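Local coordinates for protein arylesterase (Agrobacterium tumefaciens, PDB 3DCI) that probably hydrolyses ester bonds as a member of the SGNH (GDSL-like) hydrolase family, and carries a bound zinc ion, at residues 27-32 and 93-98; 72-77 and 116-121; 192-197 and 223-228. One frame throughout, in Å; residues are numbered along the deposited sequence.

Contact 1: residues 27-32 and 93-98. With ACY (acetic acid), chain M.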
loop_
_atom_site.group_PDB
_atom_site.type_symbol
_atom_site.label_atom_id
_atom_site.label_comp_id
_atom_site.label_asym_id
_atom_site.label_seq_id
_atom_site.Cartn_x
_atom_site.Cartn_y
_atom_site.Cartn_z
ATOM N N LEU A 27 1.952 20.667 17.982
ATOM C CA LEU A 27 2.305 20.147 16.665
ATOM C C LEU A 27 1.754 21.080 15.598
ATOM O O LEU A 27 0.563 21.388 15.582
ATOM C CB LEU A 27 1.768 18.725 16.483
ATOM C CG LEU A 27 1.895 18.093 15.096
ATOM C CD1 LEU A 27 3.374 17.910 14.720
ATOM C CD2 LEU A 27 1.132 16.760 15.057
ATOM N N ALA A 28 2.634 21.551 14.727
ATOM C CA ALA A 28 2.280 22.433 13.610
ATOM C C ALA A 28 2.343 21.635 12.320
ATOM O O ALA A 28 3.406 21.491 11.707
ATOM C CB ALA A 28 3.207 23.631 13.545
ATOM N N PHE A 29 1.184 21.167 11.879
ATOM C CA PHE A 29 1.077 20.178 10.817
ATOM C C PHE A 29 0.505 20.802 9.548
ATOM O O PHE A 29 -0.609 21.318 9.547
ATOM C CB PHE A 29 0.170 19.021 11.320
ATOM C CG PHE A 29 0.223 17.781 10.451
ATOM C CD1 PHE A 29 1.328 16.920 10.507
ATOM C CD2 PHE A 29 -0.832 17.453 9.610
ATOM C CE1 PHE A 29 1.409 15.802 9.723
ATOM C CE2 PHE A 29 -0.784 16.310 8.825
ATOM C CZ PHE A 29 0.338 15.478 8.869
ATOM N N GLY A 30 1.253 20.749 8.450
ATOM C CA GLY A 30 0.803 21.394 7.228
ATOM C C GLY A 30 1.539 20.978 5.988
ATOM O O GLY A 30 2.167 19.938 5.951
ATOM N N ASP A 31 1.448 21.822 4.975
ATOM C CA ASP A 31 2.035 21.548 3.673
ATOM C C ASP A 31 3.183 22.522 3.389
ATOM O O ASP A 31 3.833 22.960 4.323
ATOM C CB ASP A 31 0.946 21.519 2.599
ATOM C CG ASP A 31 0.152 22.794 2.526
ATOM O OD1 ASP A 31 0.709 23.869 2.894
ATOM O OD2 ASP A 31 -1.062 22.724 2.120
ATOM N N SER A 32 3.466 22.849 2.133
ATOM C CA SER A 32 4.565 23.777 1.849
ATOM C C SER A 32 4.350 25.199 2.422
ATOM O O SER A 32 5.324 25.930 2.627
ATOM C CB SER A 32 4.907 23.821 0.348
ATOM O OG SER A 32 4.064 24.722 -0.313
ATOM N N GLU A 93 -0.531 10.429 11.917
ATOM C CA GLU A 93 -0.369 9.351 12.880
ATOM C C GLU A 93 1.087 9.222 13.350
ATOM O O GLU A 93 1.341 9.034 14.528
ATOM C CB GLU A 93 -0.840 8.025 12.278
ATOM C CG GLU A 93 -2.337 7.951 12.097
ATOM C CD GLU A 93 -2.802 6.753 11.295
ATOM O OE1 GLU A 93 -1.967 5.996 10.706
ATOM O OE2 GLU A 93 -4.047 6.577 11.256
ATOM N N VAL A 94 2.036 9.303 12.427
ATOM C CA VAL A 94 3.463 9.239 12.785
ATOM C C VAL A 94 3.888 10.448 13.635
ATOM O O VAL A 94 4.648 10.316 14.612
ATOM C CB VAL A 94 4.326 9.184 11.512
ATOM C CG1 VAL A 94 5.835 9.426 11.798
ATOM C CG2 VAL A 94 4.095 7.862 10.757
ATOM N N ALA A 95 3.421 11.621 13.236
ATOM C CA ALA A 95 3.678 12.845 13.977
ATOM C C ALA A 95 3.152 12.777 15.403
ATOM O O ALA A 95 3.809 13.275 16.346
ATOM C CB ALA A 95 3.080 14.082 13.233
ATOM N N LEU A 96 1.939 12.274 15.555
ATOM C CA LEU A 96 1.341 12.124 16.889
ATOM C C LEU A 96 2.173 11.170 17.734
ATOM O O LEU A 96 2.463 11.459 18.868
ATOM C CB LEU A 96 -0.093 11.662 16.817
ATOM C CG LEU A 96 -1.117 12.629 16.198
ATOM C CD1 LEU A 96 -2.439 11.899 16.006
ATOM C CD2 LEU A 96 -1.302 13.895 17.017
ATOM N N SER A 97 2.620 10.064 17.167
ATOM C CA SER A 97 3.432 9.135 17.947
ATOM C C SER A 97 4.817 9.715 18.291
ATOM O O SER A 97 5.326 9.516 19.384
ATOM C CB SER A 97 3.602 7.830 17.206
ATOM O OG SER A 97 4.498 6.967 17.892
ATOM N N CYS A 98 5.425 10.426 17.355
ATOM C CA CYS A 98 6.759 10.955 17.573
ATOM C C CYS A 98 6.770 12.045 18.648
ATOM O O CYS A 98 7.769 12.221 19.354
ATOM C CB CYS A 98 7.332 11.531 16.292
ATOM S SG CYS A 98 7.970 10.259 15.179
HETATM C C ACY M . 1.949 23.096 -1.204
HETATM O O ACY M . 2.228 22.178 -0.431
HETATM O OXT ACY M . 2.593 23.281 -2.255
HETATM C CH3 ACY M . 0.792 24.032 -0.905
#
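L27 and A95 form the heart of an apolar contact between strand 27-30 and helix 93-98, with the L27 methyl CD2 3.8 Å from A95 CB and CD1 of the same leucine 4.1 Å from it. The two axes run nearly antiparallel, at 166°, with a closest approach of 10.2 Å. With CG anti to the backbone N (chi1 172°), L27 turns both methyls onto the small alanine, CD2 the nearer, and CD2 also meets L96 CD2 at 4.2 Å. F29, two residues on and on the same face of the strand, brings its ring atom CE1 to 4.3 Å from A95 CB. A single methyl suits position 95, because both larger side chains can close over it.

The polar interactions lie at the other end of the strand. D31 caps the following helix by accepting a bond from L33 N, and S32 N donates to acetate O at 2.9 Å. G72 N, N112 ND2 and H209 NE2 also bind this acetate.

G30-D31-S32-L33 matches the GDSL signature, and S32, H209 and D206 are placed like a catalytic triad; the arrangement is that of an SGNH-hydrolase alpha/beta core, its probable nucleophile just beyond a strand covered by a crossover helix.

Contact 2: residues 72-77 and 116-121. With ACY (acetic acid), chain M.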
loop_
_atom_site.group_PDB
_atom_site.type_symbol
_atom_site.label_atom_id
_atom_site.label_comp_id
_atom_site.label_asym_id
_atom_site.label_seq_id
_atom_site.Cartn_x
_atom_site.Cartn_y
_atom_site.Cartn_z
ATOM N N GLY A 72 3.351 19.529 -0.794
ATOM C CA GLY A 72 2.419 18.647 -1.531
ATOM C C GLY A 72 1.439 17.889 -0.649
ATOM O O GLY A 72 0.588 17.155 -1.147
ATOM N N ARG A 73 1.547 18.057 0.662
ATOM C CA ARG A 73 0.694 17.280 1.590
ATOM C C ARG A 73 -0.798 17.622 1.436
ATOM O O ARG A 73 -1.159 18.793 1.297
ATOM C CB ARG A 73 1.102 17.507 3.034
ATOM C CG ARG A 73 0.243 16.748 4.034
ATOM C CD ARG A 73 0.874 16.845 5.388
ATOM N NE ARG A 73 1.998 15.912 5.520
ATOM C CZ ARG A 73 2.952 16.025 6.437
ATOM N NH1 ARG A 73 3.030 17.087 7.235
ATOM N NH2 ARG A 73 3.881 15.115 6.515
ATOM N N THR A 74 -1.626 16.565 1.463
ATOM C CA THR A 74 -3.080 16.634 1.383
ATOM C C THR A 74 -3.624 16.240 2.762
ATOM O O THR A 74 -2.879 15.774 3.599
ATOM C CB THR A 74 -3.609 15.612 0.363
ATOM O OG1 THR A 74 -3.370 14.273 0.832
ATOM C CG2 THR A 74 -2.932 15.778 -0.972
ATOM N N THR A 75 -4.915 16.429 2.997
ATOM C CA THR A 75 -5.512 15.988 4.234
ATOM C C THR A 75 -5.424 14.456 4.348
ATOM O O THR A 75 -4.910 13.946 5.338
ATOM C CB THR A 75 -6.985 16.457 4.359
ATOM O OG1 THR A 75 -7.727 16.012 3.204
ATOM C CG2 THR A 75 -7.046 17.985 4.540
ATOM N N CYS A 76 -5.920 13.728 3.344
ATOM C CA CYS A 76 -5.998 12.263 3.462
ATOM C C CYS A 76 -5.963 11.549 2.121
ATOM O O CYS A 76 -6.504 10.446 1.986
ATOM C CB CYS A 76 -7.261 11.860 4.242
ATOM S SG CYS A 76 -8.797 12.194 3.366
ATOM N N TYR A 77 -5.291 12.154 1.144
ATOM C CA TYR A 77 -5.295 11.640 -0.217
ATOM C C TYR A 77 -3.868 11.271 -0.609
ATOM O O TYR A 77 -2.934 12.031 -0.378
ATOM C CB TYR A 77 -5.959 12.650 -1.186
ATOM C CG TYR A 77 -7.345 12.989 -0.699
ATOM C CD1 TYR A 77 -8.374 12.036 -0.757
ATOM C CD2 TYR A 77 -7.606 14.206 -0.068
ATOM C CE1 TYR A 77 -9.652 12.303 -0.244
ATOM C CE2 TYR A 77 -8.880 14.495 0.438
ATOM C CZ TYR A 77 -9.902 13.551 0.356
ATOM O OH TYR A 77 -11.158 13.848 0.876
ATOM N N PRO A 116 -6.757 19.583 -9.115
ATOM C CA PRO A 116 -7.630 18.738 -9.930
ATOM C C PRO A 116 -7.533 17.247 -9.636
ATOM O O PRO A 116 -8.550 16.564 -9.660
ATOM C CB PRO A 116 -7.145 18.999 -11.372
ATOM C CG PRO A 116 -6.575 20.390 -11.327
ATOM C CD PRO A 116 -5.947 20.501 -9.935
ATOM N N VAL A 117 -6.324 16.738 -9.383
ATOM C CA VAL A 117 -6.136 15.288 -9.204
ATOM C C VAL A 117 -6.969 14.757 -8.024
ATOM O O VAL A 117 -7.409 13.608 -8.045
ATOM C CB VAL A 117 -4.651 14.900 -9.034
ATOM C CG1 VAL A 117 -4.066 15.459 -7.703
ATOM C CG2 VAL A 117 -4.494 13.389 -9.124
ATOM N N HIS A 118 -7.191 15.627 -7.032
ATOM C CA HIS A 118 -7.956 15.283 -5.836
ATOM C C HIS A 118 -9.386 15.751 -5.870
ATOM O O HIS A 118 -10.052 15.705 -4.849
ATOM C CB HIS A 118 -7.271 15.853 -4.612
ATOM C CG HIS A 118 -5.877 15.387 -4.484
ATOM N ND1 HIS A 118 -5.546 14.062 -4.615
ATOM C CD2 HIS A 118 -4.720 16.059 -4.299
ATOM C CE1 HIS A 118 -4.239 13.932 -4.492
ATOM N NE2 HIS A 118 -3.714 15.131 -4.308
ATOM N N GLY A 119 -9.821 16.230 -7.027
ATOM C CA GLY A 119 -11.224 16.481 -7.296
ATOM C C GLY A 119 -11.558 17.920 -7.653
ATOM O O GLY A 119 -12.619 18.191 -8.170
ATOM N N GLY A 120 -10.658 18.839 -7.316
ATOM C CA GLY A 120 -10.771 20.220 -7.731
ATOM C C GLY A 120 -11.689 21.060 -6.875
ATOM O O GLY A 120 -11.892 22.218 -7.202
ATOM N N ARG A 121 -12.179 20.510 -5.755
ATOM C CA ARG A 121 -13.250 21.132 -4.960
ATOM C C ARG A 121 -12.996 21.086 -3.448
ATOM O O ARG A 121 -12.227 20.285 -2.966
ATOM C CB ARG A 121 -14.583 20.450 -5.257
ATOM C CG ARG A 121 -15.109 20.692 -6.671
ATOM C CD ARG A 121 -16.419 19.957 -6.885
ATOM N NE ARG A 121 -17.448 20.391 -5.933
ATOM C CZ ARG A 121 -18.354 21.349 -6.188
ATOM N NH1 ARG A 121 -18.378 21.980 -7.372
ATOM N NH2 ARG A 121 -19.261 21.681 -5.267
HETATM C C ACY M . 1.949 23.096 -1.204
HETATM O O ACY M . 2.228 22.178 -0.431
HETATM O OXT ACY M . 2.593 23.281 -2.255
HETATM C CH3 ACY M . 0.792 24.032 -0.905
#
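Loop 72-77 and segment 116-121, whose 3-10 turn 116-118 is closed by G119 N to P116 O (2.9 Å), come together without regular pairing, their nearest CA atoms, those of Y77 and H118, being 7.2 Å apart. Both belong to the loops that follow parallel strands of the SGNH-hydrolase fold, 63-69 and 104-108, and the first carries G72, whose N binds the acetate next to S32, consistent with a part in the oxyanion hole. G72 and G119 both have positive phi, with backbone angles at which a CB would press on the preceding carbonyl oxygen, so glycine fits each.

H118 carries the contact: CG anti to the carbonyl carbon (chi1 -57°) swings the imidazole across. Its flat ring is held between V117 CG1, which sits 3.4 Å above one face and over the centre, and two groups on the other side. One is the methyl of T74, whose CG2 lies 3.5 Å from H118 NE2, the two side chains crossing at about a right angle. The other is Y77 CB, an off-centre CH-pi partner 4.1 Å from the imidazole centroid. The Y77 ring itself slides past, with planes 27° apart and hardly any overlap. D79 OD1 bonds H118 NE2 and so fixes the ring's rotation, while Y77 OH reaches A124 O at helix 122-138. Beyond the chain, Y77 packs on V117 of a neighbouring subunit.

Threonine suits position 74 because its two branches do different work: while CG2 meets the imidazole, T74 OG1 donates to Y77 O at 2.6 Å, on a lone pair in the carbonyl plane.

Contact 3: residues 192-197 and 223-228. With ZN (zinc ion), chain D.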
loop_
_atom_site.group_PDB
_atom_site.type_symbol
_atom_site.label_atom_id
_atom_site.label_comp_id
_atom_site.label_asym_id
_atom_site.label_seq_id
_atom_site.Cartn_x
_atom_site.Cartn_y
_atom_site.Cartn_z
ATOM N N HIS A 192 -11.445 24.415 17.734
ATOM C CA HIS A 192 -11.214 25.804 17.348
ATOM C C HIS A 192 -10.837 25.955 15.880
ATOM O O HIS A 192 -10.311 25.028 15.245
ATOM C CB HIS A 192 -10.084 26.399 18.178
ATOM C CG HIS A 192 -10.491 26.753 19.560
ATOM N ND1 HIS A 192 -10.710 25.800 20.529
ATOM C CD2 HIS A 192 -10.743 27.951 20.139
ATOM C CE1 HIS A 192 -11.057 26.394 21.652
ATOM N NE2 HIS A 192 -11.086 27.699 21.444
ATOM N N PHE A 193 -11.069 27.157 15.373
ATOM C CA PHE A 193 -10.849 27.468 13.959
ATOM C C PHE A 193 -10.155 28.787 13.833
ATOM O O PHE A 193 -10.463 29.721 14.563
ATOM C CB PHE A 193 -12.173 27.522 13.199
ATOM C CG PHE A 193 -12.056 28.148 11.850
ATOM C CD1 PHE A 193 -11.477 27.448 10.793
ATOM C CD2 PHE A 193 -12.486 29.445 11.636
ATOM C CE1 PHE A 193 -11.342 28.057 9.529
ATOM C CE2 PHE A 193 -12.352 30.039 10.383
ATOM C CZ PHE A 193 -11.786 29.353 9.350
ATOM N N PHE A 194 -9.234 28.886 12.882
ATOM C CA PHE A 194 -8.711 30.189 12.489
ATOM C C PHE A 194 -8.606 30.277 10.974
ATOM O O PHE A 194 -8.198 29.312 10.330
ATOM C CB PHE A 194 -7.343 30.430 13.129
ATOM C CG PHE A 194 -6.815 31.828 12.921
ATOM C CD1 PHE A 194 -7.241 32.866 13.725
ATOM C CD2 PHE A 194 -5.874 32.091 11.942
ATOM C CE1 PHE A 194 -6.757 34.141 13.540
ATOM C CE2 PHE A 194 -5.387 33.376 11.762
ATOM C CZ PHE A 194 -5.831 34.385 12.544
ATOM N N ASP A 195 -9.001 31.420 10.416
ATOM C CA ASP A 195 -8.844 31.684 8.990
ATOM C C ASP A 195 -7.545 32.438 8.700
ATOM O O ASP A 195 -7.464 33.639 8.896
ATOM C CB ASP A 195 -10.035 32.472 8.448
ATOM C CG ASP A 195 -9.933 32.717 6.940
ATOM O OD1 ASP A 195 -9.112 32.054 6.247
ATOM O OD2 ASP A 195 -10.663 33.580 6.443
ATOM N N ALA A 196 -6.525 31.724 8.210
ATOM C CA ALA A 196 -5.233 32.347 7.864
ATOM C C ALA A 196 -5.383 33.393 6.770
ATOM O O ALA A 196 -4.570 34.307 6.690
ATOM C CB ALA A 196 -4.200 31.289 7.455
ATOM N N GLY A 197 -6.422 33.272 5.938
ATOM C CA GLY A 197 -6.740 34.286 4.934
ATOM C C GLY A 197 -7.144 35.638 5.501
ATOM O O GLY A 197 -7.145 36.627 4.785
ATOM N N ALA A 223 -0.770 33.276 17.615
ATOM C CA ALA A 223 -0.367 33.334 19.006
ATOM C C ALA A 223 -1.588 33.574 19.895
ATOM O O ALA A 223 -1.724 32.916 20.939
ATOM C CB ALA A 223 0.703 34.402 19.214
ATOM N N ALA A 224 -2.511 34.441 19.450
ATOM C CA ALA A 224 -3.699 34.777 20.255
ATOM C C ALA A 224 -4.635 33.607 20.501
ATOM O O ALA A 224 -4.906 33.274 21.659
ATOM C CB ALA A 224 -4.461 35.978 19.667
ATOM N N PRO A 225 -5.146 32.970 19.425
ATOM C CA PRO A 225 -5.954 31.800 19.672
ATOM C C PRO A 225 -5.182 30.714 20.428
ATOM O O PRO A 225 -5.755 30.063 21.289
ATOM C CB PRO A 225 -6.357 31.337 18.266
ATOM C CG PRO A 225 -5.390 31.983 17.348
ATOM C CD PRO A 225 -5.039 33.269 17.986
ATOM N N VAL A 226 -3.899 30.535 20.125
ATOM C CA VAL A 226 -3.111 29.466 20.760
ATOM C C VAL A 226 -3.024 29.709 22.281
ATOM O O VAL A 226 -3.173 28.769 23.059
ATOM C CB VAL A 226 -1.761 29.242 20.074
ATOM C CG1 VAL A 226 -0.903 28.289 20.874
ATOM C CG2 VAL A 226 -1.975 28.667 18.644
ATOM N N ARG A 227 -2.885 30.969 22.705
ATOM C CA ARG A 227 -3.060 31.328 24.132
ATOM C C ARG A 227 -4.463 31.059 24.711
ATOM O O ARG A 227 -4.578 30.558 25.836
ATOM C CB ARG A 227 -2.696 32.802 24.371
ATOM C CG ARG A 227 -1.226 33.125 24.187
ATOM C CD ARG A 227 -0.755 34.387 24.956
ATOM N NE ARG A 227 0.479 34.897 24.346
ATOM C CZ ARG A 227 0.526 35.719 23.293
ATOM N NH1 ARG A 227 -0.586 36.172 22.713
ATOM N NH2 ARG A 227 1.700 36.099 22.816
ATOM N N ASP A 228 -5.536 31.417 23.996
ATOM C CA ASP A 228 -6.905 31.118 24.479
ATOM C C ASP A 228 -7.048 29.606 24.665
ATOM O O ASP A 228 -7.692 29.169 25.616
ATOM C CB ASP A 228 -8.041 31.652 23.539
ATOM C CG ASP A 228 -9.466 30.970 23.803
ATOM O OD1 ASP A 228 -10.352 31.564 24.406
ATOM O OD2 ASP A 228 -9.704 29.822 23.380
HETATM ZN ZN ZN D . -11.569 29.577 22.442
#
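F194 lays its ring obliquely against the P225 ring, with F194 CD1 4.2 Å from P225 CG, and this apolar pair joins strand 192-195 to helix 212-229. The phenyl reaches the helix because CG stands anti to the backbone N (chi1 -172°), and its packing continues onto A221 and L222 one turn earlier. P225 suits its place for two reasons. It offers a compact apolar ring to the phenylalanine, and, lacking an N-H, it sits where the helix is kinked and the N atoms of 224 and 225 make no bond to the preceding turn. Within the segment, R227 N bonds to A223 O and D228 N to A224 O, as in a regular helix.

On the strand, F193 points away from this helix and packs on helix 178-189, so the two phenylalanines serve layers on the two faces of the sheet. Further along, D195 OD1 accepts from G197 N in an Asx turn at 3.0 Å, approached from well above the carboxylate plane. A CB on residue 197 would crowd that oxygen, so glycine fits there.

At the solvent-facing end, H192 and D228 share a zinc ion. H192 NE2 binds it at 2.2 Å and D228 OD2 at 2.1 Å, at nearly a right angle at the metal, with the imidazole and carboxylate planes turned 58° apart. D228 OD1 stays 3.0 Å from the zinc ion, so the carboxylate binds essentially through one oxygen. A third ligand atom comes from outside the two segments.

Although H192 NE2 and D228 OD2 are 3.2 Å apart, the zinc ion holds them together, not a hydrogen bond: the imidazole nitrogen gives its lone pair to the metal, and the carboxylate probably offsets part of the metal's charge, tying strand to helix at the surface.

In the fold
Along the chain contacts 1 and 2 interlock, their segments alternating, whereas contact 3 comes after both. Contacts 1 and 2 have centres about 18 Å apart but touch directly: R73 NH1 probably bonds to G30 O and packs on F29, and both contacts hold the same acetate through S32 and G72. They thus meet at the end of strand 24-30 where the likely active site lies. Contact 3 shares the five-stranded parallel sheet with contact 1, on its edge strand 192-195 within the chain, centre to centre about 18 Å away. From contact 2 it is about 24 Å between centres, across the middle of the chain, so the zinc site is remote from the acetate pocket.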